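Local coordinates for lectin-like protein (Entamoeba histolytica HM-1:IMSS-A, PDB 5ZBT), which is of unknown function but may bind D-mannose through this legume lectin-like domain of a longer ERGIC-53-like membrane protein, at residues L171-L176 / K180-E185. Sequence-based numbering, arbitrary orientation.
Sequences LRIKYL and KKLIIE
Arg172 pairs with Glu185, Lys174 with Ile183 and Leu176 with Lys181, each through two backbone hydrogen bonds. These six bonds run between strand axes 4.6 Å apart and inclined at 165°, which establishes an antiparallel ladder. Between them, Ile184 CA lies 3.3 Å from Arg172 O, and Leu182 CA the same distance from Lys174 O, as CA-H...O contacts.

The charged contacts share a face with Ile183, Leu176 and Lys181. Glu185 divides its carboxylate between two cations: OE1 lies 3.3 Å from Arg172 NE, at the guanidinium edge and near its plane, while OE2 is 3.6 Å from Lys174 NZ, a longer salt bridge. The guanidinium and carboxylate planes are turned 67° apart, far from coplanar two-bond pairing, and NE alone of the guanidinium nitrogens meets OE1. A water accepts from Lys174 NZ at 2.8 Å and donates to Glu185 OE1, closing a second route between lysine and glutamate. Asn192, on the next strand, hydrogen-bonds Glu185 OE1 and Arg172 NH2, and Glu81 forms a salt bridge with Arg172 NH1, so the network spans four strands.

On the other face the contacts are mainly apolar. Ile173 lies alongside Leu182 and Ile184, with CG1 4.0 Å from Ile184 CD1; Leu171 CD1 reaches Ile184 CG2 at 3.8 Å. Tyr175 turns CG away from its own N (chi1 -177°), which lays the ring alongside Lys181 and Lys180, with Leu182 CA at the ring edge and OH beside Lys180 CA (3.8 Å), where Ile201 O hydrogen-bonds the hydroxyl.

Lys180 and Lys181 both face Leu176, and Lys180 has positive phi, the signature of a G1 bulge. The whole is a bulged beta hairpin within one sheet of the legume-lectin beta sandwich; Leu171 and Ile173 pack on Val100 of the facing sheet.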
# COMPACT_ATOMS: atom_id res chain seq x y z
N LEU A 171 0.01 2.07 8.17
CA LEU A 171 1.01 2.63 7.29
C LEU A 171 0.64 4.08 6.97
O LEU A 171 -0.49 4.35 6.54
CB LEU A 171 1.12 1.80 6.01
CG LEU A 171 1.91 2.40 4.85
CD1 LEU A 171 3.41 2.44 5.17
CD2 LEU A 171 1.65 1.63 3.53
N ARG A 172 1.57 5.00 7.20
CA ARG A 172 1.28 6.43 7.04
C ARG A 172 2.10 7.00 5.88
O ARG A 172 3.34 6.95 5.91
CB ARG A 172 1.56 7.20 8.34
CG ARG A 172 1.11 8.67 8.31
CD ARG A 172 1.50 9.47 9.57
NE ARG A 172 1.43 8.67 10.79
CZ ARG A 172 0.31 8.31 11.40
NH1 ARG A 172 -0.87 8.70 10.93
NH2 ARG A 172 0.37 7.55 12.48
N ILE A 173 1.41 7.54 4.88
CA ILE A 173 2.03 8.10 3.69
C ILE A 173 1.68 9.59 3.64
O ILE A 173 0.51 9.95 3.45
CB ILE A 173 1.55 7.38 2.42
CG1 ILE A 173 1.99 5.92 2.43
CG2 ILE A 173 2.03 8.10 1.15
CD1 ILE A 173 1.09 5.02 1.63
N LYS A 174 2.68 10.45 3.81
CA LYS A 174 2.49 11.90 3.87
C LYS A 174 3.27 12.56 2.74
O LYS A 174 4.46 12.28 2.57
CB LYS A 174 2.97 12.47 5.20
CG LYS A 174 2.16 12.11 6.43
CD LYS A 174 2.50 13.07 7.59
CE LYS A 174 3.92 12.83 8.14
NZ LYS A 174 4.33 13.77 9.25
N TYR A 175 2.63 13.46 2.01
CA TYR A 175 3.31 14.22 0.97
C TYR A 175 3.00 15.71 1.11
O TYR A 175 1.83 16.10 1.16
CB TYR A 175 2.91 13.72 -0.41
CG TYR A 175 3.63 14.40 -1.56
CD1 TYR A 175 5.01 14.29 -1.71
CD2 TYR A 175 2.92 15.15 -2.51
CE1 TYR A 175 5.67 14.89 -2.77
CE2 TYR A 175 3.57 15.75 -3.59
CZ TYR A 175 4.95 15.62 -3.71
OH TYR A 175 5.61 16.21 -4.76
N LEU A 176 4.04 16.53 1.16
CA LEU A 176 3.88 17.98 1.15
C LEU A 176 4.21 18.49 -0.25
O LEU A 176 5.34 18.32 -0.72
CB LEU A 176 4.79 18.63 2.19
CG LEU A 176 4.69 17.95 3.56
CD1 LEU A 176 5.75 18.49 4.51
CD2 LEU A 176 3.30 18.16 4.12
N LYS A 180 7.81 19.26 -1.89
CA LYS A 180 8.15 18.06 -2.67
C LYS A 180 8.79 17.01 -1.77
O LYS A 180 9.82 16.40 -2.10
CB LYS A 180 9.06 18.42 -3.85
CG LYS A 180 8.35 19.32 -4.87
CD LYS A 180 9.06 19.32 -6.21
CE LYS A 180 8.37 20.24 -7.20
NZ LYS A 180 7.06 19.68 -7.64
N LYS A 181 8.17 16.79 -0.61
CA LYS A 181 8.69 15.91 0.42
C LYS A 181 7.69 14.80 0.68
O LYS A 181 6.52 15.07 0.99
CB LYS A 181 8.98 16.68 1.70
CG LYS A 181 10.03 16.04 2.55
CD LYS A 181 9.78 16.33 4.00
CE LYS A 181 10.72 17.36 4.57
NZ LYS A 181 10.67 17.29 6.08
N LEU A 182 8.14 13.55 0.55
CA LEU A 182 7.35 12.38 0.89
C LEU A 182 7.89 11.78 2.19
O LEU A 182 9.10 11.63 2.35
CB LEU A 182 7.39 11.36 -0.24
CG LEU A 182 6.65 10.05 0.02
CD1 LEU A 182 5.18 10.27 -0.19
CD2 LEU A 182 7.18 8.96 -0.88
N ILE A 183 6.99 11.45 3.10
CA ILE A 183 7.35 10.89 4.40
C ILE A 183 6.52 9.63 4.61
O ILE A 183 5.30 9.66 4.45
CB ILE A 183 7.12 11.90 5.54
CG1 ILE A 183 7.91 13.18 5.27
CG2 ILE A 183 7.53 11.30 6.88
CD1 ILE A 183 7.84 14.20 6.38
N ILE A 184 7.20 8.52 4.90
CA ILE A 184 6.58 7.25 5.26
C ILE A 184 6.84 7.01 6.74
O ILE A 184 7.99 7.07 7.19
CB ILE A 184 7.14 6.08 4.43
CG1 ILE A 184 7.22 6.42 2.94
CG2 ILE A 184 6.30 4.83 4.65
CD1 ILE A 184 5.90 6.67 2.28
N GLU A 185 5.77 6.74 7.48
CA GLU A 185 5.83 6.33 8.87
C GLU A 185 4.94 5.11 9.03
O GLU A 185 4.11 4.82 8.16
CB GLU A 185 5.37 7.45 9.81
CG GLU A 185 6.28 8.67 9.77
CD GLU A 185 5.62 9.95 10.24
OE1 GLU A 185 4.43 9.91 10.63
OE2 GLU A 185 6.32 10.99 10.23
O HOH W 1 3.11 12.37 11.33